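Local coordinates for protein fructose-bisphosphate aldolase class I (Thermoproteus tenax, PDB 1W8S) that belongs to the DeoC/LacD family of class I aldolases, folds as a TIM barrel and holds 1,6-di-O-phosphono-beta-D-fructofuranose in its pocket, at residues 6-11 / 198-203; 166-169 / 175-178; 189-194 / 223-228. The protein carries 2 engineered substitutions. All coordinates share one frame; numbering follows the deposited sequence.

Interaction 1 of 3, residues 6-11 / 198-203. With FBP (1,6-di-O-phosphono-beta-D-fructofuranose), chain O.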
loop_
_atom_site.group_PDB
_atom_site.type_symbol
_atom_site.label_atom_id
_atom_site.label_comp_id
_atom_site.label_asym_id
_atom_site.label_seq_id
_atom_site.Cartn_x
_atom_site.Cartn_y
_atom_site.Cartn_z
ATOM N N GLU E 6 9.492 31.256 -12.688
ATOM C CA GLU E 6 10.094 32.126 -13.703
ATOM C C GLU E 6 10.373 31.365 -14.999
ATOM O O GLU E 6 10.179 31.914 -16.058
ATOM C CB GLU E 6 11.360 32.823 -13.174
ATOM C CG GLU E 6 11.072 33.816 -12.049
ATOM C CD GLU E 6 12.333 34.469 -11.485
ATOM O OE1 GLU E 6 13.452 33.906 -11.643
ATOM O OE2 GLU E 6 12.203 35.561 -10.885
ATOM N N LYS E 7 10.785 30.104 -14.914
ATOM C CA LYS E 7 11.001 29.285 -16.103
ATOM C C LYS E 7 9.684 29.007 -16.828
ATOM O O LYS E 7 9.619 29.072 -18.065
ATOM C CB LYS E 7 11.658 27.960 -15.721
ATOM C CG LYS E 7 12.002 27.066 -16.879
ATOM C CD LYS E 7 12.909 25.925 -16.450
ATOM C CE LYS E 7 13.651 25.341 -17.617
ATOM N NZ LYS E 7 13.982 23.888 -17.408
ATOM N N PHE E 8 8.646 28.684 -16.048
ATOM C CA PHE E 8 7.306 28.500 -16.577
ATOM C C PHE E 8 6.830 29.736 -17.366
ATOM O O PHE E 8 6.379 29.615 -18.495
ATOM C CB PHE E 8 6.315 28.190 -15.480
ATOM C CG PHE E 8 4.957 27.865 -16.007
ATOM C CD1 PHE E 8 4.667 26.589 -16.486
ATOM C CD2 PHE E 8 3.997 28.871 -16.121
ATOM C CE1 PHE E 8 3.411 26.315 -17.036
ATOM C CE2 PHE E 8 2.750 28.601 -16.672
ATOM C CZ PHE E 8 2.457 27.332 -17.124
ATOM N N LEU E 9 6.951 30.912 -16.770
ATOM C CA LEU E 9 6.520 32.154 -17.418
ATOM C C LEU E 9 7.310 32.444 -18.677
ATOM O O LEU E 9 6.761 32.950 -19.649
ATOM C CB LEU E 9 6.640 33.303 -16.429
ATOM C CG LEU E 9 5.703 33.157 -15.211
ATOM C CD1 LEU E 9 6.014 34.190 -14.141
ATOM C CD2 LEU E 9 4.266 33.290 -15.640
ATOM N N ARG E 10 8.605 32.125 -18.679
ATOM C CA ARG E 10 9.442 32.384 -19.849
ATOM C C ARG E 10 8.994 31.534 -21.020
ATOM O O ARG E 10 8.973 32.000 -22.158
ATOM C CB ARG E 10 10.918 32.082 -19.577
ATOM C CG ARG E 10 11.637 33.138 -18.764
ATOM C CD ARG E 10 13.157 32.936 -18.705
ATOM N NE ARG E 10 13.556 32.212 -17.487
ATOM C CZ ARG E 10 14.077 30.994 -17.455
ATOM N NH1 ARG E 10 14.395 30.450 -16.284
ATOM N NH2 ARG E 10 14.289 30.307 -18.581
ATOM N N ILE E 11 8.648 30.282 -20.740
ATOM C CA ILE E 11 8.328 29.321 -21.793
ATOM C C ILE E 11 6.884 29.461 -22.240
ATOM O O ILE E 11 6.593 29.492 -23.453
ATOM C CB ILE E 11 8.587 27.881 -21.296
ATOM C CG1 ILE E 11 10.094 27.683 -21.047
ATOM C CG2 ILE E 11 8.065 26.827 -22.336
ATOM C CD1 ILE E 11 10.424 26.366 -20.308
ATOM N N PRO E 198 1.381 31.700 -10.530
ATOM C CA PRO E 198 0.381 32.106 -11.533
ATOM C C PRO E 198 -0.773 31.134 -11.688
ATOM O O PRO E 198 -0.601 29.913 -11.543
ATOM C CB PRO E 198 1.181 32.210 -12.829
ATOM C CG PRO E 198 2.381 31.279 -12.604
ATOM C CD PRO E 198 2.690 31.408 -11.143
ATOM N N VAL E 199 -1.934 31.698 -12.028
ATOM C CA VAL E 199 -3.195 30.981 -12.112
ATOM C C VAL E 199 -3.679 30.956 -13.548
ATOM O O VAL E 199 -3.733 31.989 -14.212
ATOM C CB VAL E 199 -4.295 31.676 -11.251
ATOM C CG1 VAL E 199 -5.692 31.095 -11.539
ATOM C CG2 VAL E 199 -4.004 31.524 -9.781
ATOM N N LEU E 200 -4.031 29.757 -13.987
ATOM C CA LEU E 200 -4.656 29.462 -15.258
ATOM C C LEU E 200 -6.070 28.992 -15.020
ATOM O O LEU E 200 -6.321 28.123 -14.184
ATOM C CB LEU E 200 -3.888 28.354 -15.966
ATOM C CG LEU E 200 -2.475 28.675 -16.455
ATOM C CD1 LEU E 200 -1.802 27.404 -16.965
ATOM C CD2 LEU E 200 -2.499 29.762 -17.544
ATOM N N MET E 201 -7.005 29.564 -15.745
ATOM C CA MET E 201 -8.403 29.175 -15.649
ATOM C C MET E 201 -8.606 27.953 -16.524
ATOM O O MET E 201 -8.220 27.945 -17.685
ATOM C CB MET E 201 -9.297 30.317 -16.160
ATOM C CG MET E 201 -10.783 29.955 -16.383
ATOM S SD MET E 201 -11.330 30.243 -18.100
ATOM C CE MET E 201 -13.068 29.924 -17.940
ATOM N N SER E 202 -9.215 26.917 -15.955
ATOM C CA SER E 202 -9.655 25.756 -16.712
ATOM C C SER E 202 -10.882 26.138 -17.526
ATOM O O SER E 202 -11.841 26.662 -16.978
ATOM C CB SER E 202 -10.030 24.647 -15.719
ATOM O OG SER E 202 -10.077 23.410 -16.389
ATOM N N GLY E 203 -10.868 25.879 -18.828
ATOM C CA GLY E 203 -11.939 26.327 -19.707
ATOM C C GLY E 203 -13.349 25.887 -19.353
ATOM O O GLY E 203 -14.276 26.719 -19.382
HETATM P P1 FBP O . -11.446 22.201 -20.770
HETATM O O1P FBP O . -12.032 21.386 -21.856
HETATM O O2P FBP O . -11.193 23.697 -21.124
HETATM O O3P FBP O . -12.274 22.189 -19.480
HETATM O O1 FBP O . -10.019 21.563 -20.457
HETATM C C1 FBP O . -9.235 22.026 -19.378
HETATM C C2 FBP O . -9.174 20.935 -18.299
HETATM O O2 FBP O . -8.440 21.418 -17.152
HETATM C C3 FBP O . -8.550 19.617 -18.777
HETATM O O3 FBP O . -7.132 19.614 -18.837
HETATM C C4 FBP O . -9.114 18.645 -17.743
HETATM O O4 FBP O . -9.155 17.287 -18.149
HETATM C C5 FBP O . -10.531 19.176 -17.574
HETATM O O5 FBP O . -10.478 20.590 -17.829
HETATM C C6 FBP O . -11.051 18.877 -16.173
HETATM O O6 FBP O . -12.328 19.473 -16.022
HETATM P P2 FBP O . -13.615 18.591 -15.592
HETATM O O4P FBP O . -14.794 19.163 -16.343
HETATM O O5P FBP O . -13.342 17.112 -15.872
HETATM O O6P FBP O . -13.963 18.835 -14.112
#
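L9 of helix 4-12 and P198, just ahead of strand 199-202, are the residues whose CA atoms come nearest, 8.5 Å apart, with no hydrogen bond between the segments. Side chains fill that gap. L9 reaches out with one branch, CD2 coming to 4.1 Å from CG of the P198 ring. F8 goes deeper: with CG anti to the backbone N (chi1 -174°), its ring extends from the helix until CZ lies 4.3 Å from CD1 of L200, at an oblique angle. Phenylalanine suits this place because its length spans a distance that the helix backbone does not close. The ring also packs on A175 of the adjacent strand and stacks with F12.

At the far end of the strand the chemistry turns polar. S202 OG shares a hydrogen bond of 2.7 Å with O2 of 1,6-di-O-phosphono-beta-D-fructofuranose. A CB on residue 203 would collide with the phosphate oxygen O2P, so glycine lets it come to 3.1 Å from G203 CA. The strand thus meets apolar F8 and L9 where it begins and the ligand where it ends, the layout of a TIM barrel, with a helix over the N-terminal mouth and the pocket at the C-terminal ends of the strands.

Interaction 2 of 3, residues 166-169 / 175-178. With FBP (1,6-di-O-phosphono-beta-D-fructofuranose), chain O.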
loop_
_atom_site.group_PDB
_atom_site.type_symbol
_atom_site.label_atom_id
_atom_site.label_comp_id
_atom_site.label_asym_id
_atom_site.label_seq_id
_atom_site.Cartn_x
_atom_site.Cartn_y
_atom_site.Cartn_z
ATOM N N ARG E 166 -5.125 27.947 -2.960
ATOM C CA ARG E 166 -4.189 28.072 -1.845
ATOM C C ARG E 166 -3.478 26.711 -1.681
ATOM O O ARG E 166 -2.273 26.677 -1.434
ATOM C CB ARG E 166 -4.861 28.475 -0.536
ATOM C CG ARG E 166 -3.858 28.717 0.604
ATOM C CD ARG E 166 -2.698 29.627 0.233
ATOM N NE ARG E 166 -1.936 30.043 1.403
ATOM C CZ ARG E 166 -1.592 31.298 1.689
ATOM N NH1 ARG E 166 -1.902 32.322 0.887
ATOM N NH2 ARG E 166 -0.934 31.542 2.793
ATOM N N ILE E 167 -4.218 25.613 -1.801
ATOM C CA ILE E 167 -3.614 24.265 -1.640
ATOM C C ILE E 167 -2.481 24.057 -2.650
ATOM O O ILE E 167 -1.427 23.524 -2.324
ATOM C CB ILE E 167 -4.656 23.167 -1.800
ATOM C CG1 ILE E 167 -5.636 23.162 -0.644
ATOM C CG2 ILE E 167 -3.974 21.788 -1.839
ATOM C CD1 ILE E 167 -6.951 22.457 -0.961
ATOM N N ALA E 168 -2.679 24.516 -3.880
ATOM C CA ALA E 168 -1.676 24.348 -4.912
ATOM C C ALA E 168 -0.396 25.101 -4.560
ATOM O O ALA E 168 0.696 24.577 -4.692
ATOM C CB ALA E 168 -2.219 24.768 -6.237
ATOM N N LEU E 169 -0.543 26.328 -4.056
ATOM C CA LEU E 169 0.601 27.062 -3.579
ATOM C C LEU E 169 1.308 26.347 -2.444
ATOM O O LEU E 169 2.502 26.212 -2.467
ATOM C CB LEU E 169 0.183 28.466 -3.127
ATOM C CG LEU E 169 1.210 29.276 -2.320
ATOM C CD1 LEU E 169 2.398 29.654 -3.156
ATOM C CD2 LEU E 169 0.522 30.523 -1.734
ATOM N N ALA E 175 3.039 26.644 -11.125
ATOM C CA ALA E 175 1.867 27.284 -11.713
ATOM C C ALA E 175 0.680 26.414 -11.349
ATOM O O ALA E 175 0.842 25.234 -10.959
ATOM C CB ALA E 175 2.015 27.360 -13.238
ATOM N N MET E 176 -0.527 26.925 -11.543
ATOM C CA MET E 176 -1.701 26.121 -11.214
ATOM C C MET E 176 -2.843 26.347 -12.192
ATOM O O MET E 176 -2.919 27.391 -12.858
ATOM C CB MET E 176 -2.172 26.406 -9.778
ATOM C CG MET E 176 -2.814 27.787 -9.573
ATOM S SD MET E 176 -3.314 28.083 -7.841
ATOM C CE MET E 176 -1.715 28.430 -7.147
ATOM N N LYS E 177 -3.741 25.373 -12.228
ATOM C CA LYS E 177 -4.956 25.416 -13.006
ATOM C C LYS E 177 -6.111 25.197 -12.062
ATOM O O LYS E 177 -6.095 24.254 -11.278
ATOM C CB LYS E 177 -4.933 24.327 -14.066
ATOM C CG LYS E 177 -6.237 24.133 -14.802
ATOM C CD LYS E 177 -6.053 23.335 -16.136
ATOM C CE LYS E 177 -5.607 21.889 -15.924
ATOM N NZ LYS E 177 -5.932 20.972 -17.063
ATOM N N ILE E 178 -7.084 26.096 -12.076
ATOM C CA ILE E 178 -8.258 26.005 -11.209
ATOM C C ILE E 178 -9.504 26.431 -11.988
ATOM O O ILE E 178 -9.389 27.054 -13.040
ATOM C CB ILE E 178 -8.110 26.882 -9.938
ATOM C CG1 ILE E 178 -8.042 28.369 -10.302
ATOM C CG2 ILE E 178 -6.900 26.444 -9.109
ATOM C CD1 ILE E 178 -7.942 29.270 -9.122
HETATM P P1 FBP O . -11.446 22.201 -20.770
HETATM O O1P FBP O . -12.032 21.386 -21.856
HETATM O O2P FBP O . -11.193 23.697 -21.124
HETATM O O3P FBP O . -12.274 22.189 -19.480
HETATM O O1 FBP O . -10.019 21.563 -20.457
HETATM C C1 FBP O . -9.235 22.026 -19.378
HETATM C C2 FBP O . -9.174 20.935 -18.299
HETATM O O2 FBP O . -8.440 21.418 -17.152
HETATM C C3 FBP O . -8.550 19.617 -18.777
HETATM O O3 FBP O . -7.132 19.614 -18.837
HETATM C C4 FBP O . -9.114 18.645 -17.743
HETATM O O4 FBP O . -9.155 17.287 -18.149
HETATM C C5 FBP O . -10.531 19.176 -17.574
HETATM O O5 FBP O . -10.478 20.590 -17.829
HETATM C C6 FBP O . -11.051 18.877 -16.173
HETATM O O6 FBP O . -12.328 19.473 -16.022
HETATM P P2 FBP O . -13.615 18.591 -15.592
HETATM O O4P FBP O . -14.794 19.163 -16.343
HETATM O O5P FBP O . -13.342 17.112 -15.872
HETATM O O6P FBP O . -13.963 18.835 -14.112
#
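M176 carries this contact almost alone, its sulfur and terminal methyl laid against A168, the methyl reaching on to L169, both on the helix that precedes its strand. CG sits between the backbone N and the carbonyl carbon (chi1 71°), the chain then runs extended through chi2, and a final bend at chi3 (77°) turns CE toward the backbone of L169. As a result the residue touches A168 at three points: the two CB atoms are 3.9 Å apart, and SD and CE each lie 3.8 Å from A168 CB. The terminal methyl also rests 3.9 Å from the backbone N of L169 and meets that residue's CB more loosely. Alanine suits the helix here because its lone methyl lets the sulfur lie close, while an unbranched methionine can bend to follow the surface it meets.

K177, the next residue, points to the other side of the strand. Its CG is anti to the backbone N (chi1 171°), and a turn at chi3 brings NZ to O2 of 1,6-di-O-phosphono-beta-D-fructofuranose, a hydrogen bond of 2.5 Å, short enough for its exact length to be doubtful, with O3 as near. On the helix, R166 turns away from the strand, pairing with E170 in a salt bridge and donating to V193 O and to A41 O of the second subunit.

The segments close a beta-alpha-beta unit of the barrel. Because the side chains that meet are apolar and no hydrogen bond crosses, the contact depends on shape and on exclusion of water; alternation puts M176 on the apolar, helix-facing side and K177 on the barrel interior, where the ligand lies.

Interaction 3 of 3, residues 189-194 / 223-228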
loop_
_atom_site.group_PDB
_atom_site.type_symbol
_atom_site.label_atom_id
_atom_site.label_comp_id
_atom_site.label_asym_id
_atom_site.label_seq_id
_atom_site.Cartn_x
_atom_site.Cartn_y
_atom_site.Cartn_z
ATOM N N TRP E 189 -9.913 36.933 -5.472
ATOM C CA TRP E 189 -9.517 36.436 -4.145
ATOM C C TRP E 189 -8.705 35.119 -4.288
ATOM O O TRP E 189 -7.712 34.904 -3.600
ATOM C CB TRP E 189 -10.741 36.207 -3.240
ATOM C CG TRP E 189 -10.434 35.586 -1.877
ATOM C CD1 TRP E 189 -10.927 34.406 -1.374
ATOM C CD2 TRP E 189 -9.600 36.131 -0.854
ATOM N NE1 TRP E 189 -10.413 34.171 -0.119
ATOM C CE2 TRP E 189 -9.606 35.223 0.231
ATOM C CE3 TRP E 189 -8.843 37.303 -0.737
ATOM C CZ2 TRP E 189 -8.888 35.449 1.404
ATOM C CZ3 TRP E 189 -8.130 37.527 0.438
ATOM C CH2 TRP E 189 -8.157 36.606 1.487
ATOM N N ALA E 190 -9.145 34.236 -5.171
ATOM C CA ALA E 190 -8.384 33.025 -5.479
ATOM C C ALA E 190 -6.989 33.323 -6.002
ATOM O O ALA E 190 -5.995 32.741 -5.563
ATOM C CB ALA E 190 -9.155 32.182 -6.490
ATOM N N VAL E 191 -6.911 34.243 -6.960
ATOM C CA VAL E 191 -5.650 34.707 -7.505
ATOM C C VAL E 191 -4.791 35.319 -6.414
ATOM O O VAL E 191 -3.576 35.106 -6.395
ATOM C CB VAL E 191 -5.912 35.728 -8.642
ATOM C CG1 VAL E 191 -4.614 36.407 -9.125
ATOM C CG2 VAL E 191 -6.640 35.040 -9.801
ATOM N N LYS E 192 -5.404 36.102 -5.518
ATOM C CA LYS E 192 -4.632 36.733 -4.457
ATOM C C LYS E 192 -3.994 35.701 -3.539
ATOM O O LYS E 192 -2.803 35.792 -3.224
ATOM C CB LYS E 192 -5.466 37.712 -3.634
ATOM C CG LYS E 192 -4.656 38.385 -2.496
ATOM C CD LYS E 192 -5.496 39.370 -1.688
ATOM C CE LYS E 192 -4.696 39.972 -0.503
ATOM N NZ LYS E 192 -5.230 41.323 -0.172
ATOM N N VAL E 193 -4.756 34.688 -3.137
ATOM C CA VAL E 193 -4.256 33.742 -2.155
ATOM C C VAL E 193 -3.223 32.781 -2.761
ATOM O O VAL E 193 -2.482 32.132 -2.024
ATOM C CB VAL E 193 -5.402 32.932 -1.462
ATOM C CG1 VAL E 193 -6.360 33.853 -0.762
ATOM C CG2 VAL E 193 -6.112 32.041 -2.462
ATOM N N ALA E 194 -3.208 32.681 -4.094
ATOM C CA ALA E 194 -2.216 31.917 -4.828
ATOM C C ALA E 194 -0.849 32.634 -4.807
ATOM O O ALA E 194 0.167 32.049 -5.160
ATOM C CB ALA E 194 -2.678 31.740 -6.245
ATOM N N ALA E 223 -9.391 39.636 -13.020
ATOM C CA ALA E 223 -9.113 39.099 -11.700
ATOM C C ALA E 223 -7.614 38.937 -11.523
ATOM O O ALA E 223 -7.156 38.716 -10.430
ATOM C CB ALA E 223 -9.779 37.771 -11.523
ATOM N N GLY E 224 -6.856 39.055 -12.602
ATOM C CA GLY E 224 -5.403 39.079 -12.502
ATOM C C GLY E 224 -4.788 37.715 -12.751
ATOM O O GLY E 224 -3.610 37.479 -12.475
ATOM N N ALA E 225 -5.563 36.790 -13.281
ATOM C CA ALA E 225 -4.977 35.496 -13.655
ATOM C C ALA E 225 -3.976 35.609 -14.815
ATOM O O ALA E 225 -4.016 36.557 -15.631
ATOM C CB ALA E 225 -6.044 34.537 -13.994
ATOM N N LEU E 226 -3.118 34.595 -14.915
ATOM C CA LEU E 226 -2.140 34.526 -15.980
ATOM C C LEU E 226 -2.777 34.246 -17.335
ATOM O O LEU E 226 -2.242 34.633 -18.358
ATOM C CB LEU E 226 -1.088 33.451 -15.688
ATOM C CG LEU E 226 0.013 33.312 -16.729
ATOM C CD1 LEU E 226 0.901 34.552 -16.791
ATOM C CD2 LEU E 226 0.824 32.097 -16.462
ATOM N N GLY E 227 -3.901 33.551 -17.336
ATOM C CA GLY E 227 -4.526 33.149 -18.583
ATOM C C GLY E 227 -5.391 31.904 -18.452
ATOM O O GLY E 227 -6.015 31.683 -17.416
ATOM N N ILE E 228 -5.429 31.097 -19.511
ATOM C CA ILE E 228 -6.389 30.022 -19.572
ATOM C C ILE E 228 -5.740 28.731 -20.059
ATOM O O ILE E 228 -4.774 28.773 -20.811
ATOM C CB ILE E 228 -7.585 30.423 -20.462
ATOM C CG1 ILE E 228 -7.196 30.498 -21.945
ATOM C CG2 ILE E 228 -8.129 31.790 -20.029
ATOM C CD1 ILE E 228 -8.341 30.888 -22.863
#
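V191 projects from helix 184-193 toward the turn 223-225, where A223 O lies against its CB and both methyls. CG1, anti to the backbone N (chi1 172°), is 3.7 Å from A223 O and equally far from G224 O. CG2, on the backbone N side, is 3.8 Å from A223 O and also meets A225, 4.0 Å from its N and 4.3 Å from its CB. The forked side chain therefore straddles one carbonyl oxygen, with one branch reaching on to the next carbonyl and the other to the residue that leaves for the strand. A beta-branched residue suits this place: the methyls start close to the helix, which fits an approach of 6.2 Å between the V191 and A225 CA atoms.

G224 ends helix 210-222 in a Schellman motif at positive phi (97°). Glycine suits these backbone angles, at which a CB would press on the carbonyl O of A223. A223 and A225, small as they are, also pack on F187 of the valine's own helix.

W189 faces the other way, with V193 CG1 3.6 Å above the centre of its ring, and packs on M35 of the second subunit.

No hydrogen bond crosses between the segments. The helix is held to the turn by methyl groups against main chain, contacts that depend on shape rather than on directed bonds; beside V191 the carbonyl oxygens of A223 and G224 receive no hydrogen bond from residues 189-194.

Interaction 2 is fully buried, whereas interactions 1 and 3 are partly buried and reach the margin of the barrel. All three meet in one sheet: strand 199-202 of interaction 1 lies between strand 175-179 of interaction 2 and strand 227-230 of interaction 3, with backbone hydrogen bonds such as L200 N to M176 O and M201 N to G227 O joining them. Interactions 2 and 3 touch where M176 CE packs on A194 CB, and both reach the second subunit; interaction 1 touches no other chain. Interactions 1 and 2 set apolar side chains against each other and also deliver polar side chains to the ligand; interaction 3, away from it, sets methyls mainly against main chain.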